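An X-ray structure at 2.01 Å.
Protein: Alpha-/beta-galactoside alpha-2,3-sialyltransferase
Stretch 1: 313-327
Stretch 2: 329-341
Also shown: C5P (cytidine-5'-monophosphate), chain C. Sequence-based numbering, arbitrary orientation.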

ATOM      1  N   ALA A 313      -0.655   5.177  16.054  1.00 16.74           N
ATOM      2  CA  ALA A 313       0.039   6.408  16.418  1.00 16.29           C
ATOM      3  C   ALA A 313      -0.365   7.507  15.445  1.00 16.19           C
ATOM      4  O   ALA A 313       0.457   8.031  14.703  1.00 15.74           O
ATOM      5  CB  ALA A 313       1.533   6.195  16.417  1.00 16.33           C
ATOM      6  N   LEU A 314      -1.650   7.846  15.466  1.00 16.38           N
ATOM      7  CA  LEU A 314      -2.233   8.770  14.487  1.00 16.70           C
ATOM      8  C   LEU A 314      -2.469  10.138  15.112  1.00 16.05           C
ATOM      9  O   LEU A 314      -2.766  10.213  16.303  1.00 15.72           O
ATOM     10  CB  LEU A 314      -3.553   8.207  13.947  1.00 17.14           C
ATOM     11  CG  LEU A 314      -3.605   7.442  12.613  1.00 18.82           C
ATOM     12  CD1 LEU A 314      -2.234   7.172  11.972  1.00 20.97           C
ATOM     13  CD2 LEU A 314      -4.384   6.164  12.819  1.00 22.39           C
ATOM     14  N   PRO A 315      -2.363  11.213  14.301  1.00 15.45           N
ATOM     15  CA  PRO A 315      -2.581  12.565  14.785  1.00 15.12           C
ATOM     16  C   PRO A 315      -4.067  12.894  14.725  1.00 14.82           C
ATOM     17  O   PRO A 315      -4.878  12.050  14.317  1.00 14.54           O
ATOM     18  CB  PRO A 315      -1.827  13.408  13.760  1.00 15.19           C
ATOM     19  CG  PRO A 315      -2.060  12.673  12.475  1.00 15.12           C
ATOM     20  CD  PRO A 315      -2.038  11.207  12.858  1.00 15.74           C
ATOM     21  N   ASP A 316      -4.414  14.116  15.110  1.00 13.80           N
ATOM     22  CA  ASP A 316      -5.788  14.554  15.060  1.00 13.74           C
ATOM     23  C   ASP A 316      -6.187  14.924  13.644  1.00 13.03           C
ATOM     24  O   ASP A 316      -7.349  14.760  13.247  1.00 12.55           O
ATOM     25  CB  ASP A 316      -5.995  15.726  16.014  1.00 14.54           C
ATOM     26  CG  ASP A 316      -5.830  15.313  17.457  1.00 16.48           C
ATOM     27  OD1 ASP A 316      -6.720  14.594  17.958  1.00 19.72           O
ATOM     28  OD2 ASP A 316      -4.805  15.675  18.076  1.00 17.56           O
ATOM     29  N   ALA A 317      -5.211  15.404  12.879  1.00 11.54           N
ATOM     30  CA  ALA A 317      -5.472  15.924  11.561  1.00 11.34           C
ATOM     31  C   ALA A 317      -4.262  15.784  10.677  1.00 11.56           C
ATOM     32  O   ALA A 317      -3.125  15.627  11.150  1.00 11.13           O
ATOM     33  CB  ALA A 317      -5.917  17.398  11.628  1.00 10.78           C
ATOM     34  N   VAL A 318      -4.522  15.874   9.380  1.00 11.93           N
ATOM     35  CA  VAL A 318      -3.519  15.626   8.378  1.00 12.06           C
ATOM     36  C   VAL A 318      -3.766  16.595   7.228  1.00 11.84           C
ATOM     37  O   VAL A 318      -4.869  17.132   7.084  1.00 11.25           O
ATOM     38  CB  VAL A 318      -3.606  14.129   7.955  1.00 12.93           C
ATOM     39  CG1 VAL A 318      -4.417  13.928   6.667  1.00 13.38           C
ATOM     40  CG2 VAL A 318      -2.244  13.508   7.883  1.00 13.79           C
ATOM     41  N   GLY A 319      -2.721  16.863   6.455  1.00 11.77           N
ATOM     42  CA  GLY A 319      -2.823  17.659   5.232  1.00 11.77           C
ATOM     43  C   GLY A 319      -1.494  17.582   4.506  1.00 11.81           C
ATOM     44  O   GLY A 319      -0.489  17.168   5.084  1.00 11.24           O
ATOM     45  N   GLY A 320      -1.477  17.947   3.231  1.00 11.84           N
ATOM     46  CA  GLY A 320      -0.214  17.972   2.522  1.00 12.08           C
ATOM     47  C   GLY A 320      -0.362  17.691   1.058  1.00 12.45           C
ATOM     48  O   GLY A 320      -1.246  18.226   0.404  1.00 12.40           O
ATOM     49  N   MET A 321       0.507  16.828   0.561  1.00 12.62           N
ATOM     50  CA  MET A 321       0.696  16.640  -0.866  1.00 12.59           C
ATOM     51  C   MET A 321       0.074  15.331  -1.307  1.00 12.82           C
ATOM     52  O   MET A 321       0.052  14.372  -0.539  1.00 12.78           O
ATOM     53  CB  MET A 321       2.204  16.644  -1.177  1.00 13.53           C
ATOM     54  CG  MET A 321       3.029  17.692  -0.365  1.00 12.67           C
ATOM     55  SD  MET A 321       2.486  19.380  -0.729  1.00 16.40           S
ATOM     56  CE  MET A 321       2.507  19.333  -2.539  1.00 12.70           C
ATOM     57  N   GLY A 322      -0.441  15.298  -2.537  1.00 12.69           N
ATOM     58  CA  GLY A 322      -1.020  14.082  -3.115  1.00 12.82           C
ATOM     59  C   GLY A 322      -0.091  12.902  -2.902  1.00 12.71           C
ATOM     60  O   GLY A 322       1.090  12.986  -3.239  1.00 13.19           O
ATOM     61  N   SER A 323      -0.627  11.822  -2.323  1.00 12.58           N
ATOM     62  CA  SER A 323       0.169  10.679  -1.839  1.00 11.70           C
ATOM     63  C   SER A 323      -0.686   9.436  -1.601  1.00 11.66           C
ATOM     64  O   SER A 323      -1.855   9.538  -1.230  1.00 11.75           O
ATOM     65  CB  SER A 323       0.860  11.044  -0.517  1.00 11.46           C
ATOM     66  OG  SER A 323       1.670   9.988  -0.031  1.00 10.67           O
ATOM     67  N   SER A 324      -0.084   8.261  -1.799  1.00 11.48           N
ATOM     68  CA  SER A 324      -0.691   6.988  -1.398  1.00 11.56           C
ATOM     69  C   SER A 324      -1.061   6.932   0.083  1.00 11.81           C
ATOM     70  O   SER A 324      -1.976   6.199   0.458  1.00 11.74           O
ATOM     71  CB  SER A 324       0.239   5.818  -1.717  1.00 10.76           C
ATOM     72  OG  SER A 324       0.602   5.822  -3.084  1.00 11.32           O
ATOM     73  N   VAL A 325      -0.350   7.696   0.914  1.00 12.36           N
ATOM     74  CA  VAL A 325      -0.612   7.760   2.370  1.00 12.77           C
ATOM     75  C   VAL A 325      -2.092   8.003   2.700  1.00 13.06           C
ATOM     76  O   VAL A 325      -2.660   7.339   3.575  1.00 13.31           O
ATOM     77  CB  VAL A 325       0.250   8.858   3.064  1.00 13.18           C
ATOM     78  CG1 VAL A 325      -0.274   9.174   4.472  1.00 12.54           C
ATOM     79  CG2 VAL A 325       1.702   8.434   3.129  1.00 12.64           C
ATOM     80  N   PHE A 326      -2.714   8.943   1.990  1.00 13.37           N
ATOM     81  CA  PHE A 326      -4.109   9.303   2.248  1.00 13.85           C
ATOM     82  C   PHE A 326      -5.105   8.173   1.955  1.00 14.15           C
ATOM     83  O   PHE A 326      -6.220   8.214   2.456  1.00 14.23           O
ATOM     84  CB  PHE A 326      -4.514  10.562   1.466  1.00 14.32           C
ATOM     85  CG  PHE A 326      -3.742  11.807   1.846  1.00 14.98           C
ATOM     86  CD1 PHE A 326      -4.135  12.592   2.937  1.00 15.23           C
ATOM     87  CD2 PHE A 326      -2.642  12.214   1.092  1.00 13.58           C
ATOM     88  CE1 PHE A 326      -3.430  13.767   3.274  1.00 14.90           C
ATOM     89  CE2 PHE A 326      -1.937  13.376   1.414  1.00 13.33           C
ATOM     90  CZ  PHE A 326      -2.324  14.156   2.514  1.00 14.06           C
ATOM     91  N   PHE A 327      -4.707   7.179   1.151  1.00 14.19           N
ATOM     92  CA  PHE A 327      -5.562   6.017   0.832  1.00 14.44           C
ATOM     93  C   PHE A 327      -5.700   5.013   1.978  1.00 15.06           C
ATOM     94  O   PHE A 327      -6.716   4.316   2.075  1.00 15.90           O
ATOM     95  CB  PHE A 327      -5.058   5.288  -0.417  1.00 13.89           C
ATOM     96  CG  PHE A 327      -5.356   6.007  -1.704  1.00 14.15           C
ATOM     97  CD1 PHE A 327      -6.493   5.688  -2.447  1.00 13.45           C
ATOM     98  CD2 PHE A 327      -4.501   7.001  -2.179  1.00 11.77           C
ATOM     99  CE1 PHE A 327      -6.771   6.359  -3.642  1.00 12.99           C
ATOM    100  CE2 PHE A 327      -4.780   7.675  -3.376  1.00 13.59           C
ATOM    101  CZ  PHE A 327      -5.911   7.350  -4.102  1.00 12.35           C
ATOM    102  N   LEU A 329      -5.086   5.998   5.270  1.00 15.81           N
ATOM    103  CA  LEU A 329      -5.374   6.776   6.461  1.00 16.41           C
ATOM    104  C   LEU A 329      -6.809   6.522   6.918  1.00 16.03           C
ATOM    105  O   LEU A 329      -7.732   6.602   6.110  1.00 15.65           O
ATOM    106  CB  LEU A 329      -5.170   8.263   6.166  1.00 17.17           C
ATOM    107  CG  LEU A 329      -5.104   9.238   7.333  1.00 18.46           C
ATOM    108  CD1 LEU A 329      -3.881   8.969   8.181  1.00 21.46           C
ATOM    109  CD2 LEU A 329      -5.083  10.645   6.803  1.00 20.49           C
ATOM    110  N   PRO A 330      -7.000   6.182   8.208  1.00 16.05           N
ATOM    111  CA  PRO A 330      -8.373   6.028   8.711  1.00 15.69           C
ATOM    112  C   PRO A 330      -9.183   7.317   8.563  1.00 15.88           C
ATOM    113  O   PRO A 330      -8.635   8.414   8.731  1.00 15.70           O
ATOM    114  CB  PRO A 330      -8.162   5.679  10.184  1.00 15.98           C
ATOM    115  CG  PRO A 330      -6.765   5.050  10.219  1.00 16.58           C
ATOM    116  CD  PRO A 330      -5.993   5.874   9.242  1.00 15.87           C
ATOM    117  N   ASN A 331     -10.470   7.189   8.233  1.00 15.70           N
ATOM    118  CA  ASN A 331     -11.319   8.359   7.950  1.00 15.58           C
ATOM    119  C   ASN A 331     -11.732   9.176   9.184  1.00 15.35           C
ATOM    120  O   ASN A 331     -12.385  10.209   9.052  1.00 14.49           O
ATOM    121  CB  ASN A 331     -12.546   7.972   7.093  1.00 15.94           C
ATOM    122  CG  ASN A 331     -13.476   6.971   7.783  1.00 16.71           C
ATOM    123  OD1 ASN A 331     -14.244   6.266   7.120  1.00 17.71           O
ATOM    124  ND2 ASN A 331     -13.416   6.908   9.102  1.00 17.29           N
ATOM    125  N   THR A 332     -11.336   8.705  10.372  1.00 14.78           N
ATOM    126  CA  THR A 332     -11.510   9.435  11.638  1.00 14.61           C
ATOM    127  C   THR A 332     -10.507  10.582  11.767  1.00 14.55           C
ATOM    128  O   THR A 332     -10.726  11.519  12.536  1.00 14.78           O
ATOM    129  CB  THR A 332     -11.271   8.511  12.859  1.00 14.55           C
ATOM    130  OG1 THR A 332     -10.058   7.795  12.648  1.00 13.74           O
ATOM    131  CG2 THR A 332     -12.408   7.510  13.029  1.00 14.84           C
ATOM    132  N   VAL A 333      -9.383  10.499  11.059  1.00 14.76           N
ATOM    133  CA  VAL A 333      -8.447  11.629  11.046  1.00 14.83           C
ATOM    134  C   VAL A 333      -8.882  12.680  10.018  1.00 14.50           C
ATOM    135  O   VAL A 333      -9.131  12.364   8.859  1.00 14.92           O
ATOM    136  CB  VAL A 333      -6.914  11.206  11.011  1.00 15.08           C
ATOM    137  CG1 VAL A 333      -6.729   9.745  10.640  1.00 16.66           C
ATOM    138  CG2 VAL A 333      -6.041  12.148  10.173  1.00 15.39           C
ATOM    139  N   GLU A 334      -9.025  13.915  10.468  1.00 14.35           N
ATOM    140  CA  GLU A 334      -9.461  15.009   9.604  1.00 14.90           C
ATOM    141  C   GLU A 334      -8.424  15.347   8.530  1.00 14.09           C
ATOM    142  O   GLU A 334      -7.259  15.568   8.838  1.00 13.72           O
ATOM    143  CB  GLU A 334      -9.765  16.247  10.440  1.00 14.74           C
ATOM    144  CG  GLU A 334     -10.198  17.467   9.601  1.00 16.77           C
ATOM    145  CD  GLU A 334     -10.150  18.782  10.372  1.00 17.58           C
ATOM    146  OE1 GLU A 334      -9.620  18.816  11.507  1.00 22.10           O
ATOM    147  OE2 GLU A 334     -10.637  19.797   9.830  1.00 21.75           O
ATOM    148  N   ASN A 335      -8.857  15.394   7.271  1.00 14.00           N
ATOM    149  CA  ASN A 335      -8.005  15.851   6.177  1.00 14.12           C
ATOM    150  C   ASN A 335      -8.278  17.334   5.897  1.00 13.92           C
ATOM    151  O   ASN A 335      -9.351  17.676   5.414  1.00 14.78           O
ATOM    152  CB  ASN A 335      -8.273  15.013   4.923  1.00 14.46           C
ATOM    153  CG  ASN A 335      -7.262  15.257   3.805  1.00 15.74           C
ATOM    154  OD1 ASN A 335      -7.436  14.759   2.696  1.00 20.68           O
ATOM    155  ND2 ASN A 335      -6.219  16.021   4.085  1.00 16.78           N
ATOM    156  N   LYS A 336      -7.321  18.207   6.204  1.00 12.92           N
ATOM    157  CA  LYS A 336      -7.543  19.643   6.057  1.00 12.21           C
ATOM    158  C   LYS A 336      -7.382  20.185   4.633  1.00 11.70           C
ATOM    159  O   LYS A 336      -8.071  21.131   4.252  1.00 11.12           O
ATOM    160  CB  LYS A 336      -6.685  20.447   7.048  1.00 12.58           C
ATOM    161  CG  LYS A 336      -7.101  20.270   8.506  1.00 11.83           C
ATOM    162  CD  LYS A 336      -6.477  21.333   9.381  1.00 13.27           C
ATOM    163  CE  LYS A 336      -6.817  21.135  10.842  1.00 13.73           C
ATOM    164  NZ  LYS A 336      -8.258  21.276  11.110  1.00 15.46           N
ATOM    165  N   PHE A 337      -6.473  19.590   3.857  1.00 11.36           N
ATOM    166  CA  PHE A 337      -6.184  20.021   2.482  1.00 11.14           C
ATOM    167  C   PHE A 337      -5.239  19.019   1.818  1.00 11.12           C
ATOM    168  O   PHE A 337      -4.444  18.379   2.504  1.00 10.81           O
ATOM    169  CB  PHE A 337      -5.555  21.430   2.451  1.00 11.57           C
ATOM    170  CG  PHE A 337      -4.309  21.575   3.301  1.00 11.33           C
ATOM    171  CD1 PHE A 337      -3.057  21.227   2.796  1.00 10.28           C
ATOM    172  CD2 PHE A 337      -4.393  22.050   4.608  1.00 11.85           C
ATOM    173  CE1 PHE A 337      -1.909  21.349   3.576  1.00 10.99           C
ATOM    174  CE2 PHE A 337      -3.250  22.174   5.395  1.00 10.84           C
ATOM    175  CZ  PHE A 337      -2.006  21.823   4.873  1.00 11.48           C
ATOM    176  N   ILE A 338      -5.346  18.862   0.497  1.00 10.58           N
ATOM    177  CA  ILE A 338      -4.317  18.155  -0.274  1.00 10.38           C
ATOM    178  C   ILE A 338      -3.905  18.994  -1.482  1.00 10.85           C
ATOM    179  O   ILE A 338      -4.760  19.471  -2.233  1.00 10.83           O
ATOM    180  CB  ILE A 338      -4.760  16.743  -0.763  1.00 10.97           C
ATOM    181  CG1 ILE A 338      -5.315  15.889   0.387  1.00 10.06           C
ATOM    182  CG2 ILE A 338      -3.588  16.013  -1.408  1.00  9.57           C
ATOM    183  CD1 ILE A 338      -5.765  14.478  -0.067  1.00 10.51           C
ATOM    184  N   PHE A 339      -2.599  19.188  -1.649  1.00 10.72           N
ATOM    185  CA  PHE A 339      -2.066  19.872  -2.823  1.00 11.82           C
ATOM    186  C   PHE A 339      -1.558  18.877  -3.839  1.00 12.30           C
ATOM    187  O   PHE A 339      -0.879  17.905  -3.500  1.00 11.99           O
ATOM    188  CB  PHE A 339      -0.949  20.855  -2.468  1.00 11.29           C
ATOM    189  CG  PHE A 339      -1.452  22.182  -1.972  1.00 12.49           C
ATOM    190  CD1 PHE A 339      -1.391  23.314  -2.785  1.00 12.90           C
ATOM    191  CD2 PHE A 339      -2.010  22.294  -0.700  1.00 12.25           C
ATOM    192  CE1 PHE A 339      -1.871  24.545  -2.332  1.00 12.61           C
ATOM    193  CE2 PHE A 339      -2.499  23.512  -0.246  1.00 13.19           C
ATOM    194  CZ  PHE A 339      -2.424  24.641  -1.055  1.00 12.09           C
ATOM    195  N   TYR A 340      -1.888  19.154  -5.089  1.00 13.44           N
ATOM    196  CA  TYR A 340      -1.490  18.315  -6.203  1.00 14.97           C
ATOM    197  C   TYR A 340      -0.684  19.122  -7.223  1.00 16.55           C
ATOM    198  O   TYR A 340      -0.966  20.296  -7.463  1.00 16.77           O
ATOM    199  CB  TYR A 340      -2.733  17.752  -6.890  1.00 14.00           C
ATOM    200  CG  TYR A 340      -3.640  16.919  -6.007  1.00 14.00           C
ATOM    201  CD1 TYR A 340      -4.658  17.514  -5.256  1.00 12.83           C
ATOM    202  CD2 TYR A 340      -3.482  15.529  -5.927  1.00 12.93           C
ATOM    203  CE1 TYR A 340      -5.508  16.741  -4.453  1.00 13.40           C
ATOM    204  CE2 TYR A 340      -4.321  14.753  -5.131  1.00 12.89           C
ATOM    205  CZ  TYR A 340      -5.333  15.364  -4.402  1.00 13.86           C
ATOM    206  OH  TYR A 340      -6.171  14.597  -3.620  1.00 12.67           O
ATOM    207  N   LYS A 341       0.319  18.480  -7.817  1.00 18.46           N
ATOM    208  CA  LYS A 341       0.966  18.989  -9.021  1.00 20.45           C
ATOM    209  C   LYS A 341       0.017  18.624 -10.153  1.00 21.19           C
ATOM    210  O   LYS A 341      -0.148  17.435 -10.480  1.00 21.74           O
ATOM    211  CB  LYS A 341       2.330  18.312  -9.206  1.00 20.62           C
ATOM    212  CG  LYS A 341       3.043  18.581 -10.529  1.00 22.82           C
ATOM    213  CD  LYS A 341       3.964  17.406 -10.835  1.00 25.80           C
ATOM    214  CE  LYS A 341       4.841  17.629 -12.061  1.00 28.10           C
ATOM    215  NZ  LYS A 341       5.822  16.494 -12.196  1.00 28.91           N
TER
HETATM  216  O3P C5P C   1       3.415   9.518  -1.995  1.00 13.32           O
HETATM  217  P   C5P C   1       3.610   8.160  -2.553  1.00 12.40           P
HETATM  218  O1P C5P C   1       2.356   7.777  -3.279  1.00 15.01           O
HETATM  219  O2P C5P C   1       4.899   8.127  -3.328  1.00 13.79           O
HETATM  220  O5' C5P C   1       3.744   7.196  -1.285  1.00 12.47           O
HETATM  221  C5' C5P C   1       4.197   5.850  -1.399  1.00 13.08           C
HETATM  222  C4' C5P C   1       4.512   5.355   0.004  1.00 11.37           C
HETATM  223  O4' C5P C   1       5.519   6.183   0.615  1.00 12.31           O
HETATM  224  C3' C5P C   1       3.311   5.481   0.932  1.00 11.25           C
HETATM  225  O3' C5P C   1       2.459   4.346   0.845  1.00 12.50           O
HETATM  226  C2' C5P C   1       3.952   5.568   2.292  1.00 10.86           C
HETATM  227  O2' C5P C   1       4.471   4.292   2.682  1.00 11.33           O
HETATM  228  C1' C5P C   1       5.193   6.386   2.004  1.00 10.13           C
HETATM  229  N1  C5P C   1       5.104   7.815   2.330  1.00  9.59           N
HETATM  230  C2  C5P C   1       5.278   8.203   3.675  1.00 10.05           C
HETATM  231  N3  C5P C   1       5.256   9.507   4.015  1.00  9.10           N
HETATM  232  C4  C5P C   1       5.051  10.457   3.079  1.00  8.47           C
HETATM  233  C5  C5P C   1       4.879  10.111   1.744  1.00  8.66           C
HETATM  234  C6  C5P C   1       4.913   8.756   1.386  1.00  9.40           C
HETATM  235  O2  C5P C   1       5.433   7.340   4.566  1.00 10.90           O
HETATM  236  N4  C5P C   1       5.047  11.755   3.464  1.00  9.36           N

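Two parallel strands, 317-321 and 334-340, form the core of this contact, their axes 9° apart and 4.5 Å at closest approach; in all, 920 Å² is buried between the stretches. Ahead of the strand, Leu314 points toward the partner and sets its CD2 3.7 Å from Pro330 CG, an apolar pairing beside the type I turn from Pro330 to Val333. That turn delivers Val333 pointing back toward stretch 1, and the ladder then opens with a weak hydrogen bond, Glu334 N to Asp316 O at 3.4 Å.

Ala317 is small and buried, and the room beside it is used by a salt bridge within the partner strand: Lys336 NZ lies 2.8 Å from Glu334 OE1, while Lys336 CE passes 3.9 Å from Ala317 CB. The aliphatic part of the lysine thus covers the alanine methyl.

Val318 bonds through both of its backbone polar atoms, N to Glu334 O and O to Lys336 N, each at 2.8 Å. Its side chain lies on the same face as that of Asn335, with CG1 3.4 Å from Leu329 CD2 and CB 3.8 Å from Val333 CG2, so the branched side chain packs against both Leu329 and Val333, with the Asn335 amide also close by. Asn335 ND2 adds a weak bond to Val318 O at 3.5 Å.

Here the register slips by one residue, a beta bulge, and two glycines follow. Gly319 CA sits over the face of the Phe337 ring, 4.2 Å from its centroid; an ideal CB would come 3.0 Å from Phe337 CZ, so the bare CA is what lets the ring lie so close. Gly320 has a different reason: its backbone angles, 150/-134, would jam a CB against the preceding carbonyl. The ladder resumes with Gly320 N to Phe337 O at 3.1 Å and Phe339 N to Gly320 O at 2.6 Å.

Met321 shares a face with Phe339; its m, m, m side chain bends back to bring CE 3.8 Å from Phe339 CB. Gly322 N closes the ladder on Phe339 O at 2.8 Å, and an ideal CB here would clash with Tyr340 CD2 at 2.8 Å.

Ser323 OG then accepts from Val325 N at 3.2 Å, a cap before the helix, and donates to C5P O3P at 2.7 Å. Ser324 holds C5P O1P through N at 2.9 Å and OG at 2.6 Å, so the ligand is gripped just beyond the strand. Phe326 turns its ring back to the sheet, where Ile338 CD1 packs over one face, 3.8 Å from the ring centroid.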